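Side-chain contacts in uracil-DNA glycosylase (Nitratifractor salsuginis, PDB 5X3G), which belongs to the uracil-DNA glycosylases and folds as a single compact chain of helices packed around a central four-stranded parallel sheet: residues A[165-168]-A[169-173]; A[111-114]-A[115-118]; A[16-20]-A[21-25]. One frame throughout, in Å; residues are numbered along the deposited sequence.

The three contacts, all local, come along the chain in the order 3, 2, 1. Contact 1 lies near the middle of the fold, its centre about 7 Å from the chain's, where a strand of the parallel sheet runs out into a loop. Contact 2 is a break between two helices, and contact 3 the end of the helix near the N-terminus. Contact 1 is about 19 Å from contact 2 and 16 Å from contact 3, centre to centre, and shares with contact 3 the loop residue Leu60, touched by Leu171 and bonded by Asn21 OD1. Contacts 2 and 3 lie on opposite sides of the chain's centre, 31 Å apart between centres.

Contact 1. Residues A[165-168]-A[169-173]; sequences LLLN and MALLF
The flat amide of Asn168 stands off from the loop that follows, and of this side chain only CB touches it: Asn168 CB is 3.2 Å from Ala170 O, while Asn168 CG stays 4.2 Å from the same oxygen. With CG anti to the carbonyl carbon (chi1 -85°), the amide is carried away from the loop, and it makes no hydrogen bond to 169-173; the Asn168 side chain also touches Ala91. The methyls meet on another part of the turn. Leu171 CD2 rests 3.6 Å from Asn168 O and 4.1 Å from Leu167 CD1, the two leucine side chains crossing obliquely. This is the C-terminal end of an outer strand in a parallel alpha/beta sheet, 164-168, whose Leu167 backbone is hydrogen-bonded to Leu75 and Gly77. After Asn168 the backbone leaves extended geometry at Met169, a selenomethionine with phi/psi -64/-39°, and this bend brings Leu171 back beside Leu167. No hydrogen bond closes the turn: Asn168 O and Ala170 N are 3.4 Å apart at a poor angle. Leu167 and Leu171 both face helix 179-196, Leu167 against Leu193 and Leu171 against Trp186, whereas Met169 turns its side chain to Phe76.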
loop_
_atom_site.group_PDB
_atom_site.type_symbol
_atom_site.label_atom_id
_atom_site.label_comp_id
_atom_site.label_asym_id
_atom_site.label_seq_id
_atom_site.Cartn_x
_atom_site.Cartn_y
_atom_site.Cartn_z
ATOM N N LEU A 165 -4.757 4.865 2.101
ATOM C CA LEU A 165 -3.401 4.877 2.632
ATOM C C LEU A 165 -2.810 3.483 2.466
ATOM O O LEU A 165 -3.284 2.525 3.088
ATOM C CB LEU A 165 -3.396 5.291 4.105
ATOM C CG LEU A 165 -2.038 5.372 4.811
ATOM C CD1 LEU A 165 -1.199 6.510 4.258
ATOM C CD2 LEU A 165 -2.234 5.521 6.309
ATOM N N LEU A 166 -1.791 3.371 1.612
ATOM C CA LEU A 166 -1.164 2.087 1.300
ATOM C C LEU A 166 -0.066 1.829 2.323
ATOM O O LEU A 166 1.093 2.200 2.132
ATOM C CB LEU A 166 -0.632 2.103 -0.126
ATOM C CG LEU A 166 -1.701 2.316 -1.197
ATOM C CD1 LEU A 166 -1.070 2.748 -2.517
ATOM C CD2 LEU A 166 -2.524 1.049 -1.384
ATOM N N LEU A 167 -0.430 1.157 3.413
ATOM C CA LEU A 167 0.401 1.084 4.609
ATOM C C LEU A 167 0.938 -0.330 4.804
ATOM O O LEU A 167 0.162 -1.272 4.989
ATOM C CB LEU A 167 -0.400 1.526 5.834
ATOM C CG LEU A 167 0.317 1.485 7.183
ATOM C CD1 LEU A 167 1.554 2.370 7.161
ATOM C CD2 LEU A 167 -0.635 1.895 8.296
ATOM N N ASN A 168 2.261 -0.471 4.774
ATOM C CA ASN A 168 2.927 -1.721 5.120
ATOM C C ASN A 168 3.100 -1.823 6.633
ATOM O O ASN A 168 3.253 -0.813 7.326
ATOM C CB ASN A 168 4.292 -1.823 4.434
ATOM C CG ASN A 168 4.201 -2.371 3.020
ATOM O OD1 ASN A 168 3.382 -3.239 2.730
ATOM N ND2 ASN A 168 5.039 -1.856 2.132
HETATM N N MSE A 169 3.073 -3.055 7.140
HETATM C CA MSE A 169 3.197 -3.302 8.581
HETATM C C MSE A 169 4.562 -2.864 9.104
HETATM O O MSE A 169 4.670 -2.326 10.207
HETATM C CB MSE A 169 2.957 -4.778 8.903
HETATM C CG MSE A 169 1.531 -5.232 8.667
HETATM SE SE MSE A 169 0.289 -4.364 9.891
HETATM C CE MSE A 169 -0.364 -5.953 10.815
ATOM N N ALA A 170 5.601 -3.110 8.310
ATOM C CA ALA A 170 6.918 -2.526 8.512
ATOM C C ALA A 170 7.273 -1.712 7.277
ATOM O O ALA A 170 6.984 -2.124 6.151
ATOM C CB ALA A 170 7.982 -3.600 8.767
ATOM N N LEU A 171 7.899 -0.556 7.484
ATOM C CA LEU A 171 8.172 0.372 6.393
ATOM C C LEU A 171 9.518 0.139 5.716
ATOM O O LEU A 171 9.833 0.843 4.750
ATOM C CB LEU A 171 8.102 1.818 6.895
ATOM C CG LEU A 171 6.784 2.269 7.526
ATOM C CD1 LEU A 171 6.803 3.773 7.765
ATOM C CD2 LEU A 171 5.591 1.868 6.667
ATOM N N LEU A 172 10.319 -0.817 6.182
ATOM C CA LEU A 172 11.612 -1.064 5.563
ATOM C C LEU A 172 11.890 -2.559 5.520
ATOM O O LEU A 172 11.318 -3.344 6.279
ATOM C CB LEU A 172 12.740 -0.311 6.292
ATOM C CG LEU A 172 13.058 -0.593 7.765
ATOM C CD1 LEU A 172 13.854 -1.880 7.957
ATOM C CD2 LEU A 172 13.797 0.594 8.367
ATOM N N PHE A 173 12.798 -2.933 4.620
ATOM C CA PHE A 173 13.181 -4.317 4.374
ATOM C C PHE A 173 14.699 -4.393 4.321
ATOM O O PHE A 173 15.337 -3.555 3.677
ATOM C CB PHE A 173 12.571 -4.819 3.056
ATOM C CG PHE A 173 13.067 -6.174 2.614
ATOM C CD1 PHE A 173 12.360 -7.318 2.936
ATOM C CD2 PHE A 173 14.217 -6.299 1.847
ATOM C CE1 PHE A 173 12.797 -8.561 2.525
ATOM C CE2 PHE A 173 14.663 -7.539 1.434
ATOM C CZ PHE A 173 13.949 -8.671 1.772
#

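Contact 2. Residues A[111-114]-A[115-118]; sequences NRAT and SLRN
The backbone departs from helical geometry at Ala113, the centre of an inverse gamma turn, and a new helix starts at once: Arg117 N donates to Ala113 O at 2.8 Å and Asn118 N to Thr114 O at 3.0 Å, both nearly straight. Ala113 thus ends one helix and is the N-cap residue of the next. Arg117 turns back across this break. Its chain is extended through chi2 and bends at chi3 (75°), which brings NH1 to the carbonyl oxygen of Asn111 in the last turn of the first helix. Arg117 NH1 and Asn111 O are 2.5 Å apart, unusually short, so the exact length is doubtful; the donor lies in the carbonyl plane and the oxygen close to the guanidinium plane, but the bond is bent, with 135° at the hydrogen. Two neighbours touch the arginine at different points along its length. Asn111 crosses it at about a right angle, ND2 reaching 3.3 Å from Arg117 CD, while Thr114 runs alongside in the same direction. Thr114 CA lies over one face of the guanidinium, 3.6 Å above its plane and toward the rim, and Thr114 CG2 comes within 3.2 Å of Arg117 NH2. The break lies between helices 108-112 and 114-126. Leu106 of strand 105-106 touches both Asn111 and Arg117, while Asn118 ND2 bonds to Pro231 O and Ser115 packs on His230 and Tyr232 of a loop.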
loop_
_atom_site.group_PDB
_atom_site.type_symbol
_atom_site.label_atom_id
_atom_site.label_comp_id
_atom_site.label_asym_id
_atom_site.label_seq_id
_atom_site.Cartn_x
_atom_site.Cartn_y
_atom_site.Cartn_z
ATOM N N ASN A 111 2.338 -8.953 -15.431
ATOM C CA ASN A 111 2.129 -10.396 -15.397
ATOM C C ASN A 111 3.041 -11.064 -14.377
ATOM O O ASN A 111 2.643 -12.032 -13.720
ATOM C CB ASN A 111 2.354 -11.000 -16.784
ATOM C CG ASN A 111 1.124 -10.912 -17.669
ATOM O OD1 ASN A 111 1.222 -10.975 -18.895
ATOM N ND2 ASN A 111 -0.043 -10.765 -17.050
ATOM N N ARG A 112 4.268 -10.561 -14.232
ATOM C CA ARG A 112 5.187 -11.145 -13.260
ATOM C C ARG A 112 4.681 -10.952 -11.833
ATOM O O ARG A 112 4.808 -11.853 -10.998
ATOM C CB ARG A 112 6.583 -10.543 -13.428
ATOM C CG ARG A 112 7.589 -11.039 -12.402
ATOM C CD ARG A 112 8.934 -10.334 -12.510
ATOM N NE ARG A 112 9.676 -10.713 -13.712
ATOM C CZ ARG A 112 10.960 -10.433 -13.915
ATOM N NH1 ARG A 112 11.652 -9.777 -12.993
ATOM N NH2 ARG A 112 11.553 -10.813 -15.037
ATOM N N ALA A 113 4.093 -9.793 -11.538
ATOM C CA ALA A 113 3.615 -9.466 -10.193
ATOM C C ALA A 113 2.209 -10.032 -10.020
ATOM O O ALA A 113 1.204 -9.361 -10.271
ATOM C CB ALA A 113 3.642 -7.960 -9.960
ATOM N N THR A 114 2.157 -11.281 -9.546
ATOM C CA THR A 114 0.924 -12.064 -9.490
ATOM C C THR A 114 -0.231 -11.284 -8.871
ATOM O O THR A 114 -1.316 -11.175 -9.458
ATOM C CB THR A 114 1.183 -13.352 -8.700
ATOM O OG1 THR A 114 2.359 -13.994 -9.206
ATOM C CG2 THR A 114 0.001 -14.303 -8.821
ATOM N N SER A 115 -0.014 -10.741 -7.674
ATOM C CA SER A 115 -1.099 -10.071 -6.968
ATOM C C SER A 115 -1.629 -8.885 -7.765
ATOM O O SER A 115 -2.846 -8.706 -7.894
ATOM C CB SER A 115 -0.621 -9.631 -5.586
ATOM O OG SER A 115 -0.385 -10.756 -4.759
ATOM N N LEU A 116 -0.727 -8.076 -8.325
ATOM C CA LEU A 116 -1.162 -6.933 -9.119
ATOM C C LEU A 116 -1.821 -7.379 -10.415
ATOM O O LEU A 116 -2.776 -6.746 -10.876
ATOM C CB LEU A 116 0.017 -6.009 -9.404
ATOM C CG LEU A 116 0.256 -4.987 -8.291
ATOM C CD1 LEU A 116 1.696 -4.505 -8.288
ATOM C CD2 LEU A 116 -0.718 -3.821 -8.429
ATOM N N ARG A 117 -1.316 -8.455 -11.025
ATOM C CA ARG A 117 -1.966 -9.029 -12.199
ATOM C C ARG A 117 -3.434 -9.327 -11.912
ATOM O O ARG A 117 -4.336 -8.837 -12.608
ATOM C CB ARG A 117 -1.225 -10.301 -12.627
ATOM C CG ARG A 117 -1.799 -10.997 -13.853
ATOM C CD ARG A 117 -0.990 -12.237 -14.238
ATOM N NE ARG A 117 -1.232 -13.372 -13.349
ATOM C CZ ARG A 117 -0.281 -14.042 -12.701
ATOM N NH1 ARG A 117 0.992 -13.701 -12.842
ATOM N NH2 ARG A 117 -0.604 -15.061 -11.919
ATOM N N ASN A 118 -3.690 -10.105 -10.858
ATOM C CA ASN A 118 -5.062 -10.497 -10.560
ATOM C C ASN A 118 -5.903 -9.314 -10.097
ATOM O O ASN A 118 -7.102 -9.259 -10.394
ATOM C CB ASN A 118 -5.073 -11.613 -9.517
ATOM C CG ASN A 118 -4.497 -12.913 -10.050
ATOM O OD1 ASN A 118 -4.623 -13.219 -11.235
ATOM N ND2 ASN A 118 -3.865 -13.686 -9.174
#

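Contact 3. Residues A[16-20]-A[21-25]; sequences ELLRL and NGVDE
Leu18 lies aslant Val23, with Leu18 CG 4.0 Å from Val23 CB and Leu18 CD2 4.1 Å from Val23 CG1. The same two residues are tied by their backbones, Val23 N donating to Leu18 O at 2.8 Å. Inside that bond, Gly22 N donates to Arg19 O at 3.0 Å. These two bonds, with the positive phi of Gly22 (75°), define a Schellman motif ending the helix, and the apolar pair of Leu18 and Val23 accompanies them across the turn. The Gly22 N bond comes from above the carbonyl plane and not along a lone pair. One residue earlier, Leu17 O is gripped twice by Asn21, from opposite faces of its carbonyl plane: by Asn21 N at 3.1 Å and by Asn21 ND2 at 2.6 Å. The amide reaches this oxygen because CG stands anti to the carbonyl carbon, beside the backbone N (chi1 -74°), which folds the side chain back along the helix; the oxygen lies close to the amide plane. Leu17 CD1 lies beside the amide nitrogen, 3.3 Å from Asn21 ND2. Further bonds from Asn21 OD1 to Leu60 N and from Asn21 ND2 to Arg56 O fix the buried amide and join this helix end to the loop carrying those residues. Val23 packs on Phe63, and Leu18 fits against Leu31, Leu32 and Leu35 of helix 28-35, the helix that follows the turn.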
loop_
_atom_site.group_PDB
_atom_site.type_symbol
_atom_site.label_atom_id
_atom_site.label_comp_id
_atom_site.label_asym_id
_atom_site.label_seq_id
_atom_site.Cartn_x
_atom_site.Cartn_y
_atom_site.Cartn_z
ATOM N N GLU A 16 12.809 16.180 9.971
ATOM C CA GLU A 16 13.611 16.124 8.753
ATOM C C GLU A 16 13.198 14.951 7.872
ATOM O O GLU A 16 13.058 15.105 6.656
ATOM C CB GLU A 16 15.097 16.028 9.091
ATOM C CG GLU A 16 15.981 15.978 7.854
ATOM C CD GLU A 16 17.425 15.644 8.163
ATOM O OE1 GLU A 16 18.291 15.938 7.312
ATOM O OE2 GLU A 16 17.696 15.089 9.248
ATOM N N LEU A 17 13.006 13.772 8.467
ATOM C CA LEU A 17 12.613 12.600 7.691
ATOM C C LEU A 17 11.279 12.825 6.993
ATOM O O LEU A 17 11.098 12.423 5.838
ATOM C CB LEU A 17 12.537 11.373 8.599
ATOM C CG LEU A 17 12.032 10.080 7.955
ATOM C CD1 LEU A 17 13.008 9.565 6.907
ATOM C CD2 LEU A 17 11.762 9.029 9.013
ATOM N N LEU A 18 10.334 13.470 7.679
ATOM C CA LEU A 18 9.054 13.784 7.055
ATOM C C LEU A 18 9.235 14.736 5.881
ATOM O O LEU A 18 8.636 14.545 4.817
ATOM C CB LEU A 18 8.094 14.378 8.086
ATOM C CG LEU A 18 7.098 13.416 8.741
ATOM C CD1 LEU A 18 7.783 12.519 9.762
ATOM C CD2 LEU A 18 5.964 14.204 9.374
ATOM N N ARG A 19 10.065 15.769 6.053
ATOM C CA ARG A 19 10.276 16.714 4.957
ATOM C C ARG A 19 10.969 16.049 3.771
ATOM O O ARG A 19 10.635 16.329 2.613
ATOM C CB ARG A 19 11.084 17.918 5.439
ATOM C CG ARG A 19 10.289 18.915 6.258
ATOM C CD ARG A 19 11.083 20.193 6.443
ATOM N NE ARG A 19 12.460 19.917 6.852
ATOM C CZ ARG A 19 12.870 19.876 8.116
ATOM N NH1 ARG A 19 12.011 20.093 9.102
ATOM N NH2 ARG A 19 14.140 19.617 8.393
ATOM N N LEU A 20 11.938 15.172 4.041
ATOM C CA LEU A 20 12.648 14.479 2.971
ATOM C C LEU A 20 11.709 13.591 2.167
ATOM O O LEU A 20 11.846 13.473 0.943
ATOM C CB LEU A 20 13.792 13.654 3.558
ATOM C CG LEU A 20 14.645 12.865 2.562
ATOM C CD1 LEU A 20 15.353 13.800 1.599
ATOM C CD2 LEU A 20 15.637 11.964 3.279
ATOM N N ASN A 21 10.750 12.957 2.839
ATOM C CA ASN A 21 9.740 12.145 2.175
ATOM C C ASN A 21 8.627 12.978 1.551
ATOM O O ASN A 21 7.760 12.415 0.875
ATOM C CB ASN A 21 9.142 11.143 3.166
ATOM C CG ASN A 21 10.084 9.997 3.478
ATOM O OD1 ASN A 21 9.945 8.901 2.935
ATOM N ND2 ASN A 21 11.053 10.245 4.350
ATOM N N GLY A 22 8.631 14.294 1.752
ATOM C CA GLY A 22 7.587 15.139 1.202
ATOM C C GLY A 22 6.263 15.042 1.925
ATOM O O GLY A 22 5.210 15.207 1.302
ATOM N N VAL A 23 6.285 14.780 3.224
ATOM C CA VAL A 23 5.069 14.656 4.017
ATOM C C VAL A 23 4.707 16.029 4.563
ATOM O O VAL A 23 5.583 16.802 4.969
ATOM C CB VAL A 23 5.262 13.629 5.150
ATOM C CG1 VAL A 23 3.947 13.366 5.862
ATOM C CG2 VAL A 23 5.864 12.334 4.612
ATOM N N ASP A 24 3.415 16.345 4.566
ATOM C CA ASP A 24 2.961 17.634 5.070
ATOM C C ASP A 24 3.037 17.670 6.594
ATOM O O ASP A 24 2.945 16.638 7.264
ATOM C CB ASP A 24 1.530 17.905 4.607
ATOM C CG ASP A 24 1.058 19.297 4.962
ATOM O OD1 ASP A 24 1.289 20.230 4.166
ATOM O OD2 ASP A 24 0.462 19.460 6.044
ATOM N N GLU A 25 3.204 18.881 7.147
ATOM C CA GLU A 25 3.345 19.000 8.597
ATOM C C GLU A 25 2.061 18.627 9.329
ATOM O O GLU A 25 2.106 18.298 10.521
ATOM C CB GLU A 25 3.772 20.412 9.001
ATOM C CG GLU A 25 3.137 21.546 8.225
ATOM C CD GLU A 25 3.803 22.879 8.522
ATOM O OE1 GLU A 25 3.250 23.927 8.123
ATOM O OE2 GLU A 25 4.874 22.876 9.167
#